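Local coordinates for protein endoglucanase (Mytilus edulis, PDB 1WC2) that hydrolyses internal beta-1,4-glucosidic linkages in cellulose and related beta-glucans, acts on soluble carboxymethylcellulose, and also has expansin activity, at residues H23-K27 / G37-F41; V49-S53 / L129-E134; W43-V49 / D164-P168; Q40-N44 / M172-C176; Q71-T77 / L93-I99. One frame throughout, in Å; residues are numbered along the deposited sequence.

From the N terminus, strand 14-22 runs into a long loop that leads to strand 49-53. Contact 1 closes a small loop inside it, pairing 23-27 with 37-41. Contacts 3 and 4 start from the end of the same loop and reach far ahead to the C-terminal part, at 164-168 and 172-176. Contact 2 is nested inside both: it pairs strand 49-53 with strand 129-134. Contact 5 is nested inside contact 2 and pairs strands 72-78 and 94-100. Contacts 2 and 5 belong to one sheet, joined by Ala50 N to Met98 O. Glu134 of contact 2 bonds to His23 and Asp24 of contact 1. Lys95 of contact 5 salt-bridges Asp164 of contact 3, and Thr96 O accepts from Thr167 OG1.

Contact 1 (H23-K27 / G37-F41); sequences HDSHK and GDAQF
This contact joins two parts of the long surface loop between strand 14-22 and strand 49-53, and it contains an Asx turn. Neither segment is a regular strand or helix. The end-to-end directions of 24-27 and 37-40 lie 126° apart, and the nearest CA atoms are those of Lys27 and Gln40, at 4.4 Å. Asp24 (chi1 t) makes the Asx turn: its OD1 accepts from His26 N at 2.9 Å, and weakly from His26 ND1 at 3.4 Å. Asp24 is probably the catalytic base of this inverting family, so the loop closes beside the probable active site. Gln40 is extended (chi1 m, chi2 t). Its NE2 donates to Asp24 O at 3.0 Å and to His26 O at 2.9 Å, so one amide group satisfies two carbonyls. A water donates to Asp24 O at 2.9 Å and to Gln40 OE1 at 3.2 Å. A second water donates to Ser25 O at 2.7 Å and accepts from Gln40 N at 3.0 Å. Lys27 N donates to Asp38 O at 2.9 Å. Outside the pair, Glu134 accepts from His23 ND1 and Asp24 N. Asp38 OD2 lies at the edge of the His26 ring, 3.0 Å from CD2. Lys27 NZ also bonds to Pro34 O, and within the contact it donates to Gly37 O at 2.9 Å.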
# COMPACT_ATOMS: atom_id res chain seq x y z
N HIS A 23 -1.73 3.16 -11.18
CA HIS A 23 -0.75 2.53 -12.03
C HIS A 23 0.47 3.40 -12.15
O HIS A 23 0.37 4.57 -12.52
CB HIS A 23 -1.29 2.24 -13.43
CG HIS A 23 -0.23 1.78 -14.37
ND1 HIS A 23 0.61 0.72 -14.07
CD2 HIS A 23 0.19 2.27 -15.56
CE1 HIS A 23 1.47 0.55 -15.06
NE2 HIS A 23 1.25 1.48 -15.97
N ASP A 24 1.63 2.83 -11.83
CA ASP A 24 2.90 3.51 -12.02
C ASP A 24 3.90 2.49 -12.58
O ASP A 24 4.07 1.42 -11.96
CB ASP A 24 3.35 4.08 -10.67
CG ASP A 24 4.57 4.96 -10.79
OD1 ASP A 24 5.62 4.44 -11.17
OD2 ASP A 24 4.55 6.19 -10.51
N SER A 25 4.55 2.82 -13.70
CA SER A 25 5.53 1.95 -14.39
C SER A 25 6.99 2.33 -14.13
O SER A 25 7.90 1.69 -14.67
CB SER A 25 5.29 1.95 -15.90
OG SER A 25 5.44 3.24 -16.43
N HIS A 26 7.24 3.35 -13.31
CA HIS A 26 8.61 3.73 -12.98
C HIS A 26 9.23 2.75 -11.98
O HIS A 26 8.51 2.12 -11.19
CB HIS A 26 8.63 5.15 -12.43
CG HIS A 26 8.14 6.17 -13.41
ND1 HIS A 26 6.91 6.78 -13.33
CD2 HIS A 26 8.72 6.66 -14.53
CE1 HIS A 26 6.77 7.63 -14.33
NE2 HIS A 26 7.85 7.56 -15.08
N LYS A 27 10.56 2.67 -11.96
CA LYS A 27 11.26 1.76 -11.04
C LYS A 27 10.77 1.90 -9.60
O LYS A 27 10.52 0.90 -8.91
CB LYS A 27 12.78 1.98 -11.11
CG LYS A 27 13.56 1.01 -10.23
CD LYS A 27 15.01 0.86 -10.64
CE LYS A 27 15.79 2.15 -10.49
NZ LYS A 27 17.24 1.97 -10.84
N GLY A 37 18.96 2.79 -15.04
CA GLY A 37 17.70 3.11 -15.67
C GLY A 37 16.57 3.32 -14.66
O GLY A 37 16.76 3.28 -13.43
N ASP A 38 15.38 3.54 -15.20
CA ASP A 38 14.18 3.86 -14.43
C ASP A 38 13.06 2.86 -14.70
O ASP A 38 11.88 3.18 -14.54
CB ASP A 38 13.72 5.29 -14.75
CG ASP A 38 12.65 5.79 -13.82
OD1 ASP A 38 12.73 5.56 -12.59
OD2 ASP A 38 11.70 6.44 -14.28
N ALA A 39 13.43 1.64 -15.09
CA ALA A 39 12.49 0.56 -15.35
C ALA A 39 12.33 -0.38 -14.15
O ALA A 39 13.25 -0.55 -13.35
CB ALA A 39 12.92 -0.25 -16.57
N GLN A 40 11.17 -1.00 -14.07
CA GLN A 40 10.91 -2.06 -13.10
C GLN A 40 11.49 -3.41 -13.56
O GLN A 40 11.82 -3.60 -14.74
CB GLN A 40 9.41 -2.22 -12.90
CG GLN A 40 8.76 -0.99 -12.31
CD GLN A 40 7.24 -1.04 -12.30
OE1 GLN A 40 6.63 -1.94 -12.89
NE2 GLN A 40 6.62 -0.08 -11.63
N PHE A 41 11.58 -4.35 -12.61
CA PHE A 41 11.80 -5.75 -12.94
C PHE A 41 10.56 -6.29 -13.65
O PHE A 41 9.54 -5.60 -13.76
CB PHE A 41 12.10 -6.59 -11.69
CG PHE A 41 13.42 -6.27 -11.05
CD1 PHE A 41 13.49 -5.87 -9.72
CD2 PHE A 41 14.60 -6.36 -11.78
CE1 PHE A 41 14.71 -5.59 -9.15
CE2 PHE A 41 15.81 -6.07 -11.21
CZ PHE A 41 15.87 -5.68 -9.90
O HOH W 1 3.56 -1.44 -12.30
O HOH W 2 9.08 -0.28 -16.11

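Contact 2 (V49-S53 / L129-E134); sequences VAAAS and LHLDLE
Five hydrogen bonds join strands 49-53 and 129-134. Ala51 and Asp132 form an antiparallel hydrogen-bonded pair, with Ala51 N to Asp132 O and Asp132 N to Ala51 O both 2.9 Å. Glu134 N donates to Val49 O at 3.1 Å, and Ser53 N to His130 O at 3.0 Å. Ser53 OG (chi1 p) accepts from His130 N at 3.2 Å. A water can bridge Val49 O (3.0 Å) and Glu134 O (2.8 Å). Within strand 129-134, His130 NE2 donates to Asp132 OD1 at 3.0 Å, while His130 ND1 bonds to Ser18. The strand axes come within 4.6 Å, with directions 152° apart. Ala50 with Leu133 and Ala52 with Leu131 are the non-hydrogen-bonded pairs, and their side chains share one face. There Ala50 CB meets Leu133 CD2 at 4.2 Å and Ala52 CB meets Leu131 CD2 at 3.9 Å. Ala51 and Asp132 lie on the other face, CB to CB 4.1 Å. Both strands are buried at the middle of the double-psi beta-barrel. Asp132 is probably the catalytic proton donor, and Glu134 bonds to Asp24 N and His23. The ladder is consistent with a fixed backbone at Asp132, and in these conformers His130 probably helps orient the carboxylate.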
# COMPACT_ATOMS: atom_id res chain seq x y z
N VAL A 49 1.71 -5.15 -5.00
CA VAL A 49 2.66 -4.17 -4.49
C VAL A 49 1.96 -2.83 -4.28
O VAL A 49 0.89 -2.58 -4.85
CB VAL A 49 3.90 -4.02 -5.42
CG1 VAL A 49 4.70 -5.34 -5.45
CG2 VAL A 49 3.51 -3.56 -6.84
N ALA A 50 2.58 -1.99 -3.47
CA ALA A 50 1.97 -0.74 -3.03
C ALA A 50 2.97 0.39 -2.90
O ALA A 50 4.16 0.17 -2.66
CB ALA A 50 1.28 -0.96 -1.70
N ALA A 51 2.46 1.61 -3.02
CA ALA A 51 3.16 2.82 -2.63
C ALA A 51 2.59 3.28 -1.29
O ALA A 51 1.38 3.49 -1.16
CB ALA A 51 2.98 3.90 -3.69
N ALA A 52 3.45 3.42 -0.28
CA ALA A 52 3.01 3.84 1.06
C ALA A 52 3.08 5.35 1.23
O ALA A 52 4.04 6.00 0.80
CB ALA A 52 3.87 3.17 2.13
N SER A 53 2.08 5.91 1.91
CA SER A 53 2.07 7.31 2.27
C SER A 53 3.39 7.69 2.96
O SER A 53 3.99 6.89 3.71
CB SER A 53 0.83 7.61 3.14
OG SER A 53 0.69 6.71 4.23
N LEU A 129 -2.84 5.54 7.87
CA LEU A 129 -2.03 4.95 6.80
C LEU A 129 -2.85 4.97 5.51
O LEU A 129 -4.06 4.75 5.54
CB LEU A 129 -1.65 3.49 7.15
CG LEU A 129 -0.88 2.70 6.08
CD1 LEU A 129 0.47 3.33 5.77
CD2 LEU A 129 -0.71 1.25 6.52
N HIS A 130 -2.17 5.23 4.38
CA HIS A 130 -2.75 5.09 3.06
C HIS A 130 -1.82 4.28 2.16
O HIS A 130 -0.61 4.52 2.17
CB HIS A 130 -3.04 6.45 2.41
CG HIS A 130 -3.71 6.36 1.09
ND1 HIS A 130 -5.08 6.24 0.99
CD2 HIS A 130 -3.21 6.30 -0.17
CE1 HIS A 130 -5.39 6.12 -0.30
NE2 HIS A 130 -4.28 6.16 -1.01
N LEU A 131 -2.38 3.35 1.39
CA LEU A 131 -1.62 2.61 0.38
C LEU A 131 -2.23 2.81 -1.00
O LEU A 131 -3.43 2.60 -1.19
CB LEU A 131 -1.59 1.11 0.70
CG LEU A 131 -0.88 0.68 1.99
CD1 LEU A 131 -0.89 -0.84 2.07
CD2 LEU A 131 0.55 1.18 2.11
N ASP A 132 -1.41 3.23 -1.96
CA ASP A 132 -1.78 3.17 -3.37
C ASP A 132 -1.44 1.76 -3.83
O ASP A 132 -0.32 1.29 -3.62
CB ASP A 132 -1.05 4.22 -4.24
CG ASP A 132 -1.60 5.65 -4.11
OD1 ASP A 132 -2.66 5.89 -3.51
OD2 ASP A 132 -0.98 6.61 -4.63
N LEU A 133 -2.42 1.06 -4.40
CA LEU A 133 -2.26 -0.34 -4.80
C LEU A 133 -2.08 -0.45 -6.31
O LEU A 133 -2.93 -0.01 -7.08
CB LEU A 133 -3.49 -1.16 -4.38
CG LEU A 133 -3.97 -1.01 -2.92
CD1 LEU A 133 -5.22 -1.84 -2.66
CD2 LEU A 133 -2.86 -1.37 -1.96
N GLU A 134 -0.98 -1.05 -6.74
CA GLU A 134 -0.77 -1.22 -8.18
C GLU A 134 -1.90 -2.05 -8.80
O GLU A 134 -2.20 -3.15 -8.34
CB GLU A 134 0.58 -1.85 -8.45
CG GLU A 134 0.87 -2.11 -9.92
CD GLU A 134 0.83 -0.86 -10.83
OE1 GLU A 134 1.39 0.19 -10.44
OE2 GLU A 134 0.23 -0.92 -11.92
O HOH W 3 -1.16 -4.41 -6.02

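Contact 3 (W43-V49 / D164-P168); sequences WNAGSFV and DHRTP
Arg166 CD lies over one face of the Phe48 ring (chi1 m), while Phe48 CZ lies over the face of the guanidinium, 3.5 Å from Arg166 CZ. Arg166 (chi1 m, chi2 t, chi3 m) is bound by Asp164 (chi1 t): NE donates to OD1 at 3.1 Å, and NH2 forms a salt bridge to OD2 at 2.9 Å. Asp164 OD2 has a second partner in Lys95. Asp164 OD1 also accepts from Arg166 N at 3.1 Å, making an Asx turn within the type I beta turn Asp164 to Thr167. This turn follows helix 157-163 and packs on the approach to strand 49-53 of the double-psi beta-barrel. Phe48 N donates to Arg166 O at 2.8 Å. The Ser47 and Arg166 CA atoms are 4.4 Å apart. Ser47 OG (chi1 m) donates to Trp43 O at 2.8 Å. A water donates to Ser47 OG at 2.9 Å and to His165 O at 2.7 Å. Pro168 CG meets Val49 CG1 at 3.8 Å and CZ3 of Trp43 (chi1 p) at 3.9 Å.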
# COMPACT_ATOMS: atom_id res chain seq x y z
N TRP A 43 8.60 -8.68 -12.64
CA TRP A 43 7.58 -9.13 -11.68
C TRP A 43 6.69 -8.03 -11.10
O TRP A 43 5.59 -8.32 -10.60
CB TRP A 43 8.20 -9.96 -10.54
CG TRP A 43 9.36 -9.33 -9.76
CD1 TRP A 43 10.69 -9.55 -9.98
CD2 TRP A 43 9.28 -8.47 -8.62
NE1 TRP A 43 11.44 -8.86 -9.06
CE2 TRP A 43 10.61 -8.17 -8.23
CE3 TRP A 43 8.22 -7.88 -7.92
CZ2 TRP A 43 10.90 -7.35 -7.16
CZ3 TRP A 43 8.51 -7.07 -6.85
CH2 TRP A 43 9.85 -6.79 -6.49
N ASN A 44 7.12 -6.78 -11.17
CA ASN A 44 6.41 -5.74 -10.40
C ASN A 44 4.97 -5.53 -10.92
O ASN A 44 4.04 -5.34 -10.15
CB ASN A 44 7.11 -4.36 -10.46
CG ASN A 44 8.59 -4.38 -10.11
OD1 ASN A 44 9.36 -5.21 -10.59
ND2 ASN A 44 9.02 -3.38 -9.34
N ALA A 45 4.81 -5.51 -12.24
CA ALA A 45 3.56 -5.06 -12.85
C ALA A 45 2.35 -5.92 -12.48
O ALA A 45 1.23 -5.39 -12.38
CB ALA A 45 3.69 -5.00 -14.38
N GLY A 46 2.57 -7.22 -12.28
CA GLY A 46 1.50 -8.17 -12.01
C GLY A 46 1.44 -8.58 -10.55
O GLY A 46 0.61 -9.41 -10.20
N SER A 47 2.29 -8.02 -9.69
CA SER A 47 2.31 -8.39 -8.26
C SER A 47 1.40 -7.52 -7.41
O SER A 47 0.94 -6.46 -7.85
CB SER A 47 3.74 -8.25 -7.72
OG SER A 47 4.56 -9.28 -8.23
N PHE A 48 1.12 -8.00 -6.19
CA PHE A 48 0.47 -7.21 -5.15
C PHE A 48 1.55 -6.37 -4.47
O PHE A 48 2.24 -6.81 -3.53
CB PHE A 48 -0.28 -8.12 -4.17
CG PHE A 48 -1.56 -8.73 -4.71
CD1 PHE A 48 -1.87 -10.06 -4.46
CD2 PHE A 48 -2.49 -7.96 -5.42
CE1 PHE A 48 -3.07 -10.63 -4.93
CE2 PHE A 48 -3.69 -8.53 -5.88
CZ PHE A 48 -3.97 -9.86 -5.62
N VAL A 49 1.71 -5.15 -5.00
CA VAL A 49 2.66 -4.17 -4.49
C VAL A 49 1.96 -2.83 -4.28
O VAL A 49 0.89 -2.58 -4.85
CB VAL A 49 3.90 -4.02 -5.42
CG1 VAL A 49 4.70 -5.34 -5.45
CG2 VAL A 49 3.51 -3.56 -6.84
N ASP A 164 -0.50 -16.89 -2.26
CA ASP A 164 -0.76 -16.17 -3.51
C ASP A 164 0.57 -15.64 -4.03
O ASP A 164 1.14 -14.70 -3.46
CB ASP A 164 -1.77 -15.05 -3.30
CG ASP A 164 -2.34 -14.50 -4.60
OD1 ASP A 164 -1.60 -14.39 -5.61
OD2 ASP A 164 -3.53 -14.14 -4.66
N HIS A 165 1.04 -16.22 -5.12
CA HIS A 165 2.36 -15.91 -5.65
C HIS A 165 2.48 -14.45 -6.10
O HIS A 165 3.59 -13.97 -6.26
CB HIS A 165 2.74 -16.86 -6.79
CG HIS A 165 2.83 -18.30 -6.39
ND1 HIS A 165 2.73 -19.33 -7.30
CD2 HIS A 165 3.03 -18.89 -5.19
CE1 HIS A 165 2.84 -20.49 -6.67
NE2 HIS A 165 3.03 -20.25 -5.39
N ARG A 166 1.36 -13.76 -6.30
CA ARG A 166 1.39 -12.34 -6.64
C ARG A 166 1.97 -11.49 -5.51
O ARG A 166 2.48 -10.43 -5.78
CB ARG A 166 -0.01 -11.83 -7.04
CG ARG A 166 -0.48 -12.37 -8.38
CD ARG A 166 -1.91 -12.02 -8.73
NE ARG A 166 -2.86 -12.62 -7.80
CZ ARG A 166 -4.19 -12.49 -7.88
NH1 ARG A 166 -4.75 -11.82 -8.88
NH2 ARG A 166 -4.97 -13.08 -6.97
N THR A 167 1.87 -11.93 -4.26
CA THR A 167 2.59 -11.24 -3.17
C THR A 167 4.07 -11.59 -3.30
O THR A 167 4.40 -12.77 -3.18
CB THR A 167 2.08 -11.71 -1.80
OG1 THR A 167 0.70 -11.36 -1.63
CG2 THR A 167 2.84 -11.03 -0.65
N PRO A 168 4.96 -10.63 -3.55
CA PRO A 168 6.39 -10.97 -3.69
C PRO A 168 7.00 -11.59 -2.43
O PRO A 168 6.63 -11.24 -1.31
CB PRO A 168 7.04 -9.62 -4.01
CG PRO A 168 5.93 -8.82 -4.59
CD PRO A 168 4.74 -9.19 -3.76
O HOH W 4 5.16 -11.95 -7.18

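Contact 4 (Q40-N44 / M172-C176); sequences QFGWN and MYGQC
Met172, in helix 170-173, has its CA-to-CB bond toward segment 40-44. With chi1 m, chi2 t and chi3 p, its methyl CE lies over the face of the five-membered indole ring of Trp43, 4.1 Å from the centroid, a CH-pi contact. SD makes a Met-aromatic contact, 5.2 Å from the same centroid and 15° off the ring normal. Met172 O lies 3.6 Å from Trp43 CZ2. Tyr173 starts a type I beta turn that ends at Cys176, with Cys176 N donating to Tyr173 O at 2.9 Å. Here the C-terminal part packs against the long loop before strand 49-53, at the surface and away from the catalytic residues. The Phe41 and Gln175 CA atoms are 8.7 Å apart, and Gln175 (chi1 m, chi2 t) extends between the two aromatics. Its OE1 accepts from Trp43 NE1 at 2.9 Å and lies over one face of the Phe41 ring, while its CB is 3.6 Å from Phe41 CE1. Cys176, in a disulfide with Cys32, places SG at the edge of the indole, 4.1 Å from Trp43 CZ2.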
# COMPACT_ATOMS: atom_id res chain seq x y z
N GLN A 40 11.17 -1.00 -14.07
CA GLN A 40 10.91 -2.06 -13.10
C GLN A 40 11.49 -3.41 -13.56
O GLN A 40 11.82 -3.60 -14.74
CB GLN A 40 9.41 -2.22 -12.90
CG GLN A 40 8.76 -0.99 -12.31
CD GLN A 40 7.24 -1.04 -12.30
OE1 GLN A 40 6.63 -1.94 -12.89
NE2 GLN A 40 6.62 -0.08 -11.63
N PHE A 41 11.58 -4.35 -12.61
CA PHE A 41 11.80 -5.75 -12.94
C PHE A 41 10.56 -6.29 -13.65
O PHE A 41 9.54 -5.60 -13.76
CB PHE A 41 12.10 -6.59 -11.69
CG PHE A 41 13.42 -6.27 -11.05
CD1 PHE A 41 13.49 -5.87 -9.72
CD2 PHE A 41 14.60 -6.36 -11.78
CE1 PHE A 41 14.71 -5.59 -9.15
CE2 PHE A 41 15.81 -6.07 -11.21
CZ PHE A 41 15.87 -5.68 -9.90
N GLY A 42 10.64 -7.52 -14.15
CA GLY A 42 9.52 -8.14 -14.84
C GLY A 42 8.34 -8.47 -13.93
O GLY A 42 7.22 -8.53 -14.42
N TRP A 43 8.60 -8.68 -12.64
CA TRP A 43 7.58 -9.13 -11.68
C TRP A 43 6.69 -8.03 -11.10
O TRP A 43 5.59 -8.32 -10.60
CB TRP A 43 8.20 -9.96 -10.54
CG TRP A 43 9.36 -9.33 -9.76
CD1 TRP A 43 10.69 -9.55 -9.98
CD2 TRP A 43 9.28 -8.47 -8.62
NE1 TRP A 43 11.44 -8.86 -9.06
CE2 TRP A 43 10.61 -8.17 -8.23
CE3 TRP A 43 8.22 -7.88 -7.92
CZ2 TRP A 43 10.90 -7.35 -7.16
CZ3 TRP A 43 8.51 -7.07 -6.85
CH2 TRP A 43 9.85 -6.79 -6.49
N ASN A 44 7.12 -6.78 -11.17
CA ASN A 44 6.41 -5.74 -10.40
C ASN A 44 4.97 -5.53 -10.92
O ASN A 44 4.04 -5.34 -10.15
CB ASN A 44 7.11 -4.36 -10.46
CG ASN A 44 8.59 -4.38 -10.11
OD1 ASN A 44 9.36 -5.21 -10.59
ND2 ASN A 44 9.02 -3.38 -9.34
N MET A 172 12.59 -12.03 -3.71
CA MET A 172 12.32 -11.05 -4.75
C MET A 172 12.72 -9.64 -4.32
O MET A 172 13.36 -8.91 -5.09
CB MET A 172 10.86 -11.11 -5.19
CG MET A 172 10.56 -12.40 -5.97
SD MET A 172 8.85 -12.87 -6.06
CE MET A 172 8.37 -11.80 -7.02
N TYR A 173 12.38 -9.26 -3.09
CA TYR A 173 12.79 -7.94 -2.60
C TYR A 173 14.34 -7.82 -2.58
O TYR A 173 14.88 -6.72 -2.77
CB TYR A 173 12.19 -7.61 -1.22
CG TYR A 173 12.64 -6.23 -0.78
CD1 TYR A 173 12.26 -5.09 -1.50
CD2 TYR A 173 13.51 -6.06 0.29
CE1 TYR A 173 12.73 -3.83 -1.14
CE2 TYR A 173 13.97 -4.80 0.65
CZ TYR A 173 13.58 -3.69 -0.09
OH TYR A 173 14.04 -2.43 0.21
N GLY A 174 15.04 -8.93 -2.37
CA GLY A 174 16.50 -8.94 -2.41
C GLY A 174 17.12 -8.47 -3.72
O GLY A 174 18.29 -8.09 -3.75
N GLN A 175 16.35 -8.52 -4.80
CA GLN A 175 16.74 -7.95 -6.09
C GLN A 175 16.80 -6.43 -6.11
O GLN A 175 17.47 -5.84 -6.97
CB GLN A 175 15.78 -8.40 -7.18
CG GLN A 175 15.71 -9.90 -7.38
CD GLN A 175 14.67 -10.31 -8.39
OE1 GLN A 175 14.26 -9.51 -9.23
NE2 GLN A 175 14.23 -11.57 -8.32
N CYS A 176 16.04 -5.78 -5.22
CA CYS A 176 15.89 -4.33 -5.21
C CYS A 176 17.13 -3.68 -4.62
O CYS A 176 17.72 -4.20 -3.67
CB CYS A 176 14.65 -3.94 -4.38
SG CYS A 176 13.12 -4.74 -4.98

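Contact 5 (Q71-T77 / L93-I99); sequences QCIKLTT and LSKTFMI
Strands 72-78 and 94-100 form an antiparallel ladder of the double-psi beta-barrel. Leu75 and Phe97 pack side by side on one face, with Leu75 CD1 3.9 Å from Phe97 CE1. At the end of this row Ile73 CG1 meets Ile99 CD1 at 4.0 Å. Phe97 also meets the ring of Phe48. The other face carries Cys72, Lys74, Thr76, Ser94, Thr96 and Met98. There Cys72 SG, in a disulfide with Cys157, is 3.9 Å from Met98 CB, and Cys72 CB is 3.6 Å from Thr96 CG2. The axes of segments 72-77 and 94-99 approach to 4.5 Å, with directions 152° apart. Ile73 with Phe97 and Leu75 with Lys95 are the hydrogen-bonded pairs. Ile73 N to Phe97 O and Phe97 N to Ile73 O are both 2.9 Å. Leu75 N to Lys95 O is 2.9 Å, but the return bond, Lys95 N to Leu75 O, is longer at 3.3 Å. Beyond these pairs, Ile99 N donates to Gln71 O at 2.9 Å and Thr77 N to Leu93 O at 2.9 Å. Lys95 NZ makes a salt bridge to Asp164. Thr77 (chi1 p) has its OG1 bonded to Arg90 O, and that OG1 also accepts from Leu93 N at 3.1 Å.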
# COMPACT_ATOMS: atom_id res chain seq x y z
N GLN A 71 8.56 -4.14 3.13
CA GLN A 71 7.69 -4.67 4.18
C GLN A 71 6.37 -5.10 3.55
O GLN A 71 5.85 -4.41 2.67
CB GLN A 71 7.44 -3.61 5.25
CG GLN A 71 6.73 -4.15 6.46
CD GLN A 71 6.48 -3.08 7.50
OE1 GLN A 71 5.76 -2.11 7.23
NE2 GLN A 71 7.05 -3.25 8.69
N CYS A 72 5.83 -6.22 4.02
CA CYS A 72 4.53 -6.69 3.57
C CYS A 72 3.43 -6.35 4.58
O CYS A 72 3.60 -6.52 5.80
CB CYS A 72 4.55 -8.20 3.28
SG CYS A 72 5.47 -8.60 1.77
N ILE A 73 2.32 -5.86 4.03
CA ILE A 73 1.15 -5.42 4.77
C ILE A 73 -0.06 -6.22 4.30
O ILE A 73 -0.41 -6.19 3.12
CB ILE A 73 0.86 -3.91 4.52
CG1 ILE A 73 2.09 -3.04 4.79
CG2 ILE A 73 -0.38 -3.49 5.33
CD1 ILE A 73 2.52 -3.02 6.19
N LYS A 74 -0.68 -6.95 5.23
CA LYS A 74 -1.91 -7.68 4.97
C LYS A 74 -3.11 -6.77 5.21
O LYS A 74 -3.27 -6.23 6.32
CB LYS A 74 -1.99 -8.92 5.85
CG LYS A 74 -3.23 -9.78 5.59
CD LYS A 74 -3.24 -11.06 6.43
CE LYS A 74 -4.49 -11.91 6.19
NZ LYS A 74 -4.54 -13.04 7.16
N LEU A 75 -3.92 -6.57 4.18
CA LEU A 75 -5.12 -5.74 4.24
C LEU A 75 -6.35 -6.62 4.31
O LEU A 75 -6.45 -7.59 3.56
CB LEU A 75 -5.21 -4.86 3.00
CG LEU A 75 -4.08 -3.83 2.80
CD1 LEU A 75 -4.38 -2.98 1.57
CD2 LEU A 75 -3.91 -2.96 4.04
N THR A 76 -7.29 -6.28 5.19
CA THR A 76 -8.58 -6.96 5.31
C THR A 76 -9.69 -5.94 5.08
O THR A 76 -9.71 -4.89 5.72
CB THR A 76 -8.70 -7.59 6.71
OG1 THR A 76 -7.65 -8.56 6.89
CG2 THR A 76 -10.03 -8.35 6.85
N THR A 77 -10.63 -6.24 4.18
CA THR A 77 -11.69 -5.28 3.88
C THR A 77 -12.67 -5.17 5.04
O THR A 77 -13.01 -6.18 5.68
CB THR A 77 -12.46 -5.66 2.60
OG1 THR A 77 -13.04 -6.96 2.76
CG2 THR A 77 -11.52 -5.71 1.39
N LEU A 93 -12.44 -9.96 3.07
CA LEU A 93 -11.51 -10.35 2.03
C LEU A 93 -10.13 -9.83 2.40
O LEU A 93 -10.00 -8.76 2.99
CB LEU A 93 -11.91 -9.78 0.68
CG LEU A 93 -13.29 -10.20 0.15
CD1 LEU A 93 -13.56 -9.48 -1.16
CD2 LEU A 93 -13.37 -11.69 -0.05
N SER A 94 -9.09 -10.57 2.04
CA SER A 94 -7.74 -10.15 2.40
C SER A 94 -6.65 -10.60 1.44
O SER A 94 -6.63 -11.76 1.00
CB SER A 94 -7.38 -10.64 3.81
OG SER A 94 -7.16 -12.04 3.82
N LYS A 95 -5.72 -9.69 1.17
CA LYS A 95 -4.52 -9.96 0.40
C LYS A 95 -3.37 -9.18 1.03
O LYS A 95 -3.59 -8.20 1.75
CB LYS A 95 -4.67 -9.54 -1.07
CG LYS A 95 -5.64 -10.38 -1.92
CD LYS A 95 -5.20 -11.82 -2.06
CE LYS A 95 -6.10 -12.60 -3.03
NZ LYS A 95 -5.79 -14.05 -3.04
N THR A 96 -2.14 -9.59 0.72
CA THR A 96 -0.93 -8.97 1.25
C THR A 96 -0.15 -8.27 0.13
O THR A 96 0.06 -8.83 -0.96
CB THR A 96 -0.07 -10.05 1.93
OG1 THR A 96 -0.74 -10.52 3.11
CG2 THR A 96 1.27 -9.49 2.42
N PHE A 97 0.30 -7.05 0.43
CA PHE A 97 0.98 -6.17 -0.52
C PHE A 97 2.37 -5.84 -0.00
O PHE A 97 2.54 -5.47 1.16
CB PHE A 97 0.17 -4.88 -0.72
CG PHE A 97 -1.20 -5.11 -1.28
CD1 PHE A 97 -2.24 -5.52 -0.46
CD2 PHE A 97 -1.46 -4.94 -2.64
CE1 PHE A 97 -3.50 -5.78 -0.97
CE2 PHE A 97 -2.73 -5.18 -3.15
CZ PHE A 97 -3.75 -5.61 -2.32
N MET A 98 3.38 -5.94 -0.86
CA MET A 98 4.73 -5.47 -0.53
C MET A 98 4.87 -3.98 -0.87
O MET A 98 4.53 -3.57 -1.99
CB MET A 98 5.79 -6.26 -1.30
CG MET A 98 7.21 -5.79 -0.99
SD MET A 98 8.50 -6.75 -1.85
CE MET A 98 8.49 -8.27 -0.82
N ILE A 99 5.40 -3.20 0.08
CA ILE A 99 5.71 -1.79 -0.19
C ILE A 99 6.95 -1.73 -1.10
O ILE A 99 8.04 -2.16 -0.71
CB ILE A 99 5.94 -1.01 1.12
CG1 ILE A 99 4.64 -0.94 1.94
CG2 ILE A 99 6.48 0.39 0.82
CD1 ILE A 99 4.83 -0.44 3.37